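Putative lipoprotein GNA1162 (Neisseria meningitidis, PDB 4HRV) is a putative lipoprotein of unknown precise function that may bind lipid and is probably related to the N-terminal domain of TolB. Local coordinates at residues S15-P20 with A53-T58; E76-I81 with D85-I90; Y95-S98 with D103-T106. The protein carries 3 engineered substitutions. All coordinates share one frame; numbering follows the deposited sequence.

In the fold
The three contacts lie along one mixed sheet and differ with their place in it. Contacts 1 and 2 are buried, their centres about 9 Å apart: each lays a helix, 52-61 or 75-82, on one of two neighbouring parallel strands, 15-23 and 86-99, and each works by apolar packing, with a carbonyl or phenol oxygen as a further neighbour. They are joined directly by a probable hydrogen bond between Leu-17 O and Leu-88 N, 2.7 Å long. Contact 3 lies on the opposite side of the chain's centre, about 34 Å from contact 2 between centres, yet uses the same strand 86-99. There, near the surface, backbone hydrogen bonds and small hydroxyl-bearing side chains replace the apolar helix-to-sheet packing.

Contact 1 (S15-P20 with A53-T58); sequences SILVVP and AVVEET
Helix 52-61 packs against strand 15-23 of the mixed sheet through Val-55, which faces the strand and meets Leu-17 and Val-18. The isopropyl group of Val-55 is turned so that both of its methyls reach the same partner: Leu-17 CD1 is 4.0 Å from Val-55 CG1 and also 4.0 Å from Val-55 CG2, fitting over the fork of the valine. Leu-17 leaves the strand with CG anti to the backbone N (chi1 178°), which swings its end closer to the helix than its first bond would suggest. Val-55 CG1 has a second neighbour, the carbonyl oxygen of Val-18, at 3.8 Å between Val-55 CG1 and Val-18 O; the contact there is with the strand's backbone, not with the valine side chain. Strands 15-23 and 86-99 are parallel neighbours joined by a beta-alpha-beta crossover, and helix 52-61 lies in its long connection, which also includes the short strand 48-49. Helix 75-82 of the same connection adds Leu-78 and Phe-82 against Leu-17, and Phe-50 touches Val-55 as well. Within the helix, Thr-58 turns its hydroxyl back on the preceding turn, where OG1 makes a weak 3.3 Å hydrogen bond to Val-54 O, while its side chain touches Ile-81 and Phe-82 of helix 75-82.

Contact 2 (E76-I81 with D85-I90); sequences EKLHQI and DAVLYI
Leu-78 reaches from helix 75-82 to Val-87 and Tyr-89 of strand 86-99 with a single methyl, CD1. Two torsions put it there: CG stands anti to the carbonyl carbon and beside the backbone N (chi1 -62°), and CD1 then continues the chain in its extended direction (chi2 -176°). This methyl lies 3.9 Å from Val-87 CG1 and 4.0 Å from Val-87 CG2, so it sits across both prongs of the valine, the two side chains meeting at about a right angle. Tyr-89 comes from the opposite direction and brings its hydroxyl to the same methyl, with Tyr-89 OH 3.9 Å from Leu-78 CD1; the oxygen makes a packing contact here. Val-87 CG1 also lies 3.6 Å above the plane of the Tyr-89 ring, offset toward its rim, so this one methyl touches both Leu-78 CD1 and a face of the ring. The contact lies at the end of the beta-alpha-beta crossover from strand 15-23: helix 75-82 ends in a short turn and the chain enters strand 86-99, laying the last helix of the connection over the start of the strand. Val-19 of the neighbouring strand 15-23 touches both Val-87 and Tyr-89, and the ring of His-71 meets that of Tyr-89 with the planes at about 55°. Nearer the turn the chemistry becomes polar. His-79 ND1 is hydrogen-bonded to Asn-84 O, and Asp-85 OD1 forms a salt bridge with Arg-118 NH1.

Contact 3 (Y95-S98 with D103-T106); sequences YGTS and DSVT
Ser-104 and Val-105 meet Thr-97 and Ser-98 where the chain returns into strand 104-116, with Asp-103 as the lead-in. The carboxylate of Asp-103 turns back beside its own backbone: OD1 takes a hydrogen bond from Asn-135 N and a weak, strongly bent one from Ser-104 N. Ser-104 comes next; Ser-104 CA lies 3.2 Å from Ser-98 O, a CA-H...O contact. On its side chain, Ser-104 CB lies unusually close to the methyl of Thr-97, 3.2 Å from Thr-97 CG2, tighter than normal carbon packing. Val-105 forms the hydrogen-bonded pair with Ser-98: Ser-98 N donates to Val-105 O over 3.0 Å, and Val-105 N returns a bond to Ser-98 O over 3.2 Å. Each is moderately bent, with N-H...O angles of 150° and 153°. Val-105 O also receives the CA-H of Thr-97. On the face shared by Ser-98 and Val-105, Ser-98 OG lies between its backbone N and carbonyl carbon (chi1 61°), 3.6 Å from Val-105 CB, and is hydrogen-bonded to Gln-100 OE1. Thr-106 then pairs with Thr-97 as the non-hydrogen-bonded neighbour, the two side chains lying side by side on the other face, where Thr-106 CG2 comes to 3.2 Å of Thr-97 OG1. Its CA-H points to Gly-96 O, while Ile-153 of the second subunit packs on its side chain. The alternation of a hydrogen-bonded and a non-hydrogen-bonded pair, with CA-H...O contacts between, belongs to an antiparallel beta hairpin, here strands 86-99 and 104-116 near their connecting turn.

Contact 1 (S15-P20 with A53-T58)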
loop_
_atom_site.group_PDB
_atom_site.type_symbol
_atom_site.label_atom_id
_atom_site.label_comp_id
_atom_site.label_asym_id
_atom_site.label_seq_id
_atom_site.Cartn_x
_atom_site.Cartn_y
_atom_site.Cartn_z
ATOM N N SER B 15 -18.771 -9.498 -11.249
ATOM C CA SER B 15 -17.810 -10.603 -11.336
ATOM C C SER B 15 -16.493 -10.226 -12.027
ATOM O O SER B 15 -16.478 -9.688 -13.127
ATOM C CB SER B 15 -18.427 -11.829 -12.013
ATOM O OG SER B 15 -18.611 -11.634 -13.399
ATOM N N ILE B 16 -15.387 -10.541 -11.372
ATOM C CA ILE B 16 -14.084 -10.135 -11.861
ATOM C C ILE B 16 -13.162 -11.323 -12.038
ATOM O O ILE B 16 -12.897 -12.060 -11.083
ATOM C CB ILE B 16 -13.416 -9.168 -10.893
ATOM C CG1 ILE B 16 -14.210 -7.864 -10.808
ATOM C CG2 ILE B 16 -11.978 -8.895 -11.305
ATOM C CD1 ILE B 16 -13.582 -6.860 -9.837
ATOM N N LEU B 17 -12.673 -11.479 -13.265
ATOM C CA LEU B 17 -11.619 -12.431 -13.581
ATOM C C LEU B 17 -10.253 -11.773 -13.372
ATOM O O LEU B 17 -9.913 -10.784 -14.027
ATOM C CB LEU B 17 -11.746 -12.905 -15.039
ATOM C CG LEU B 17 -10.681 -13.885 -15.536
ATOM C CD1 LEU B 17 -10.771 -15.186 -14.765
ATOM C CD2 LEU B 17 -10.810 -14.151 -17.049
ATOM N N VAL B 18 -9.479 -12.307 -12.437
ATOM C CA VAL B 18 -8.095 -11.892 -12.302
ATOM C C VAL B 18 -7.211 -12.882 -13.029
ATOM O O VAL B 18 -7.154 -14.067 -12.682
ATOM C CB VAL B 18 -7.659 -11.757 -10.831
ATOM C CG1 VAL B 18 -6.302 -11.064 -10.764
ATOM C CG2 VAL B 18 -8.721 -10.968 -10.050
ATOM N N VAL B 19 -6.538 -12.403 -14.070
ATOM C CA VAL B 19 -5.654 -13.269 -14.830
ATOM C C VAL B 19 -4.276 -13.255 -14.175
ATOM O O VAL B 19 -3.946 -12.323 -13.446
ATOM C CB VAL B 19 -5.538 -12.851 -16.310
ATOM C CG1 VAL B 19 -6.894 -13.008 -17.032
ATOM C CG2 VAL B 19 -4.996 -11.453 -16.423
ATOM N N PRO B 20 -3.481 -14.307 -14.410
ATOM C CA PRO B 20 -2.114 -14.352 -13.885
ATOM C C PRO B 20 -1.386 -13.059 -14.201
ATOM O O PRO B 20 -1.357 -12.635 -15.356
ATOM C CB PRO B 20 -1.488 -15.515 -14.651
ATOM C CG PRO B 20 -2.624 -16.433 -14.910
ATOM C CD PRO B 20 -3.850 -15.551 -15.103
ATOM N N ALA B 53 -6.681 -21.201 -8.086
ATOM C CA ALA B 53 -6.447 -22.554 -8.574
ATOM C C ALA B 53 -7.401 -22.927 -9.708
ATOM O O ALA B 53 -7.048 -23.662 -10.616
ATOM C CB ALA B 53 -6.558 -23.558 -7.438
ATOM N N VAL B 54 -8.619 -22.418 -9.634
ATOM C CA VAL B 54 -9.621 -22.701 -10.637
ATOM C C VAL B 54 -9.278 -22.006 -11.947
ATOM O O VAL B 54 -9.355 -22.600 -13.015
ATOM C CB VAL B 54 -11.006 -22.246 -10.151
ATOM C CG1 VAL B 54 -11.988 -22.285 -11.270
ATOM C CG2 VAL B 54 -11.465 -23.123 -9.002
ATOM N N VAL B 55 -8.905 -20.738 -11.852
ATOM C CA VAL B 55 -8.533 -19.960 -13.025
ATOM C C VAL B 55 -7.304 -20.562 -13.720
ATOM O O VAL B 55 -7.306 -20.807 -14.932
ATOM C CB VAL B 55 -8.260 -18.492 -12.622
ATOM C CG1 VAL B 55 -7.749 -17.699 -13.803
ATOM C CG2 VAL B 55 -9.531 -17.855 -12.064
ATOM N N GLU B 56 -6.265 -20.828 -12.936
ATOM C CA GLU B 56 -5.023 -21.373 -13.481
ATOM C C GLU B 56 -5.293 -22.664 -14.224
ATOM O O GLU B 56 -4.753 -22.883 -15.294
ATOM C CB GLU B 56 -3.984 -21.628 -12.378
ATOM C CG GLU B 56 -3.546 -20.395 -11.609
ATOM C CD GLU B 56 -2.584 -20.735 -10.469
ATOM O OE1 GLU B 56 -1.836 -21.732 -10.595
ATOM O OE2 GLU B 56 -2.586 -20.024 -9.444
ATOM N N GLU B 57 -6.138 -23.518 -13.655
ATOM C CA GLU B 57 -6.417 -24.814 -14.263
ATOM C C GLU B 57 -7.204 -24.684 -15.563
ATOM O O GLU B 57 -6.965 -25.430 -16.516
ATOM C CB GLU B 57 -7.146 -25.744 -13.289
ATOM C CG GLU B 57 -7.587 -27.077 -13.909
ATOM C CD GLU B 57 -6.421 -27.934 -14.387
ATOM O OE1 GLU B 57 -5.301 -27.786 -13.846
ATOM O OE2 GLU B 57 -6.628 -28.755 -15.308
ATOM N N THR B 58 -8.142 -23.743 -15.606
ATOM C CA THR B 58 -8.900 -23.522 -16.841
ATOM C C THR B 58 -8.002 -23.040 -17.975
ATOM O O THR B 58 -8.151 -23.471 -19.112
ATOM C CB THR B 58 -10.068 -22.535 -16.639
ATOM O OG1 THR B 58 -11.054 -23.157 -15.812
ATOM C CG2 THR B 58 -10.702 -22.159 -17.977
#

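Contact 2 (E76-I81 with D85-I90)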
loop_
_atom_site.group_PDB
_atom_site.type_symbol
_atom_site.label_atom_id
_atom_site.label_comp_id
_atom_site.label_asym_id
_atom_site.label_seq_id
_atom_site.Cartn_x
_atom_site.Cartn_y
_atom_site.Cartn_z
ATOM N N GLU B 76 -13.130 -10.299 -24.750
ATOM C CA GLU B 76 -14.382 -10.926 -25.158
ATOM C C GLU B 76 -14.241 -12.452 -25.213
ATOM O O GLU B 76 -15.188 -13.179 -24.949
ATOM C CB GLU B 76 -14.832 -10.381 -26.520
ATOM C CG GLU B 76 -15.011 -8.863 -26.574
ATOM C CD GLU B 76 -13.696 -8.089 -26.652
ATOM O OE1 GLU B 76 -12.611 -8.709 -26.705
ATOM O OE2 GLU B 76 -13.749 -6.839 -26.659
ATOM N N LYS B 77 -13.053 -12.926 -25.558
ATOM C CA LYS B 77 -12.772 -14.357 -25.561
ATOM C C LYS B 77 -12.778 -14.891 -24.128
ATOM O O LYS B 77 -13.334 -15.961 -23.852
ATOM C CB LYS B 77 -11.414 -14.630 -26.201
ATOM C CG LYS B 77 -11.332 -14.301 -27.693
ATOM C CD LYS B 77 -12.298 -15.153 -28.502
ATOM C CE LYS B 77 -11.822 -15.300 -29.937
ATOM N NZ LYS B 77 -11.452 -13.982 -30.523
ATOM N N LEU B 78 -12.143 -14.149 -23.219
ATOM C CA LEU B 78 -12.172 -14.527 -21.809
ATOM C C LEU B 78 -13.598 -14.655 -21.314
ATOM O O LEU B 78 -13.941 -15.625 -20.636
ATOM C CB LEU B 78 -11.391 -13.531 -20.949
ATOM C CG LEU B 78 -9.907 -13.436 -21.292
ATOM C CD1 LEU B 78 -9.211 -12.498 -20.303
ATOM C CD2 LEU B 78 -9.294 -14.818 -21.259
ATOM N N HIS B 79 -14.445 -13.697 -21.691
ATOM C CA HIS B 79 -15.854 -13.741 -21.293
ATOM C C HIS B 79 -16.567 -14.982 -21.838
ATOM O O HIS B 79 -17.424 -15.542 -21.160
ATOM C CB HIS B 79 -16.605 -12.479 -21.739
ATOM C CG HIS B 79 -18.077 -12.533 -21.477
ATOM N ND1 HIS B 79 -18.620 -12.305 -20.234
ATOM C CD2 HIS B 79 -19.120 -12.806 -22.299
ATOM C CE1 HIS B 79 -19.934 -12.424 -20.299
ATOM N NE2 HIS B 79 -20.262 -12.727 -21.542
ATOM N N GLN B 80 -16.224 -15.391 -23.062
ATOM C CA GLN B 80 -16.775 -16.612 -23.648
ATOM C C GLN B 80 -16.442 -17.830 -22.788
ATOM O O GLN B 80 -17.211 -18.789 -22.732
ATOM C CB GLN B 80 -16.251 -16.849 -25.076
ATOM C CG GLN B 80 -16.799 -15.918 -26.154
ATOM C CD GLN B 80 -16.294 -16.280 -27.557
ATOM O OE1 GLN B 80 -15.712 -15.448 -28.259
ATOM N NE2 GLN B 80 -16.523 -17.524 -27.966
ATOM N N ILE B 81 -15.290 -17.803 -22.126
ATOM C CA ILE B 81 -14.880 -18.943 -21.316
ATOM C C ILE B 81 -15.459 -18.910 -19.912
ATOM O O ILE B 81 -16.031 -19.892 -19.442
ATOM C CB ILE B 81 -13.355 -19.043 -21.204
ATOM C CG1 ILE B 81 -12.753 -19.374 -22.570
ATOM C CG2 ILE B 81 -12.977 -20.078 -20.131
ATOM C CD1 ILE B 81 -11.246 -19.144 -22.661
ATOM N N ASP B 85 -17.874 -10.452 -15.904
ATOM C CA ASP B 85 -18.186 -9.088 -16.334
ATOM C C ASP B 85 -16.925 -8.275 -16.650
ATOM O O ASP B 85 -16.919 -7.454 -17.562
ATOM C CB ASP B 85 -18.978 -8.343 -15.259
ATOM C CG ASP B 85 -20.301 -9.011 -14.925
ATOM O OD1 ASP B 85 -21.016 -9.442 -15.850
ATOM O OD2 ASP B 85 -20.627 -9.087 -13.722
ATOM N N ALA B 86 -15.861 -8.482 -15.883
ATOM C CA ALA B 86 -14.664 -7.677 -16.082
ATOM C C ALA B 86 -13.402 -8.490 -15.895
ATOM O O ALA B 86 -13.428 -9.568 -15.303
ATOM C CB ALA B 86 -14.677 -6.474 -15.143
ATOM N N VAL B 87 -12.293 -7.972 -16.410
ATOM C CA VAL B 87 -11.013 -8.643 -16.267
ATOM C C VAL B 87 -10.058 -7.697 -15.602
ATOM O O VAL B 87 -9.971 -6.520 -15.964
ATOM C CB VAL B 87 -10.411 -9.052 -17.637
ATOM C CG1 VAL B 87 -9.156 -9.895 -17.444
ATOM C CG2 VAL B 87 -11.444 -9.800 -18.459
ATOM N N LEU B 88 -9.335 -8.218 -14.620
ATOM C CA LEU B 88 -8.334 -7.433 -13.921
ATOM C C LEU B 88 -6.944 -7.839 -14.366
ATOM O O LEU B 88 -6.556 -9.002 -14.248
ATOM C CB LEU B 88 -8.502 -7.600 -12.406
ATOM C CG LEU B 88 -7.484 -6.858 -11.532
ATOM C CD1 LEU B 88 -7.688 -5.347 -11.627
ATOM C CD2 LEU B 88 -7.609 -7.333 -10.093
ATOM N N TYR B 89 -6.215 -6.879 -14.928
ATOM C CA TYR B 89 -4.852 -7.118 -15.388
ATOM C C TYR B 89 -3.851 -6.457 -14.436
ATOM O O TYR B 89 -3.882 -5.239 -14.237
ATOM C CB TYR B 89 -4.637 -6.535 -16.782
ATOM C CG TYR B 89 -5.500 -7.157 -17.862
ATOM C CD1 TYR B 89 -6.620 -6.498 -18.356
ATOM C CD2 TYR B 89 -5.187 -8.414 -18.397
ATOM C CE1 TYR B 89 -7.413 -7.080 -19.364
ATOM C CE2 TYR B 89 -5.981 -8.995 -19.390
ATOM C CZ TYR B 89 -7.076 -8.320 -19.873
ATOM O OH TYR B 89 -7.864 -8.901 -20.845
ATOM N N ILE B 90 -2.951 -7.252 -13.881
ATOM C CA ILE B 90 -1.900 -6.704 -13.016
ATOM C C ILE B 90 -0.539 -6.923 -13.652
ATOM O O ILE B 90 -0.270 -7.994 -14.179
ATOM C CB ILE B 90 -1.913 -7.388 -11.659
ATOM C CG1 ILE B 90 -3.282 -7.191 -10.990
ATOM C CG2 ILE B 90 -0.768 -6.867 -10.778
ATOM C CD1 ILE B 90 -3.493 -8.082 -9.797
#

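Contact 3 (Y95-S98 with D103-T106)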
loop_
_atom_site.group_PDB
_atom_site.type_symbol
_atom_site.label_atom_id
_atom_site.label_comp_id
_atom_site.label_asym_id
_atom_site.label_seq_id
_atom_site.Cartn_x
_atom_site.Cartn_y
_atom_site.Cartn_z
ATOM N N TYR B 95 10.712 -5.182 -8.899
ATOM C CA TYR B 95 10.793 -6.127 -7.798
ATOM C C TYR B 95 12.242 -6.444 -7.501
ATOM O O TYR B 95 12.939 -7.027 -8.331
ATOM C CB TYR B 95 10.056 -7.416 -8.141
ATOM C CG TYR B 95 9.961 -8.411 -7.003
ATOM C CD1 TYR B 95 11.039 -9.236 -6.673
ATOM C CD2 TYR B 95 8.790 -8.542 -6.269
ATOM C CE1 TYR B 95 10.948 -10.157 -5.637
ATOM C CE2 TYR B 95 8.689 -9.460 -5.238
ATOM C CZ TYR B 95 9.768 -10.258 -4.921
ATOM O OH TYR B 95 9.655 -11.163 -3.893
ATOM N N GLY B 96 12.701 -6.071 -6.316
ATOM C CA GLY B 96 14.067 -6.385 -5.962
ATOM C C GLY B 96 14.598 -5.544 -4.831
ATOM O O GLY B 96 13.854 -4.832 -4.150
ATOM N N THR B 97 15.906 -5.635 -4.633
ATOM C CA THR B 97 16.552 -4.938 -3.539
ATOM C C THR B 97 17.834 -4.282 -4.029
ATOM O O THR B 97 18.670 -4.929 -4.660
ATOM C CB THR B 97 16.889 -5.906 -2.388
ATOM O OG1 THR B 97 15.747 -6.721 -2.094
ATOM C CG2 THR B 97 17.295 -5.138 -1.143
ATOM N N SER B 98 17.962 -2.987 -3.765
ATOM C CA SER B 98 19.202 -2.273 -4.010
ATOM C C SER B 98 20.118 -2.593 -2.844
ATOM O O SER B 98 19.853 -2.180 -1.717
ATOM C CB SER B 98 18.947 -0.769 -4.066
ATOM O OG SER B 98 18.420 -0.297 -2.833
ATOM N N ASP B 103 22.555 -0.669 4.393
ATOM C CA ASP B 103 21.247 -1.302 4.333
ATOM C C ASP B 103 20.836 -1.512 2.884
ATOM O O ASP B 103 21.274 -0.790 1.989
ATOM C CB ASP B 103 20.195 -0.459 5.062
ATOM C CG ASP B 103 18.866 -1.180 5.207
ATOM O OD1 ASP B 103 18.839 -2.419 5.029
ATOM O OD2 ASP B 103 17.854 -0.506 5.512
ATOM N N SER B 104 20.005 -2.521 2.660
ATOM C CA SER B 104 19.417 -2.756 1.354
ATOM C C SER B 104 17.964 -2.294 1.404
ATOM O O SER B 104 17.314 -2.378 2.439
ATOM C CB SER B 104 19.506 -4.237 0.997
ATOM O OG SER B 104 20.850 -4.690 1.055
ATOM N N VAL B 105 17.462 -1.775 0.296
ATOM C CA VAL B 105 16.104 -1.271 0.268
ATOM C C VAL B 105 15.333 -2.102 -0.733
ATOM O O VAL B 105 15.755 -2.223 -1.880
ATOM C CB VAL B 105 16.078 0.207 -0.157
ATOM C CG1 VAL B 105 14.656 0.662 -0.477
ATOM C CG2 VAL B 105 16.717 1.079 0.920
ATOM N N THR B 106 14.222 -2.693 -0.305
ATOM C CA THR B 106 13.424 -3.487 -1.237
ATOM C C THR B 106 12.272 -2.657 -1.791
ATOM O O THR B 106 11.590 -1.929 -1.056
ATOM C CB THR B 106 12.867 -4.790 -0.616
ATOM O OG1 THR B 106 11.702 -4.503 0.163
ATOM C CG2 THR B 106 13.904 -5.488 0.242
#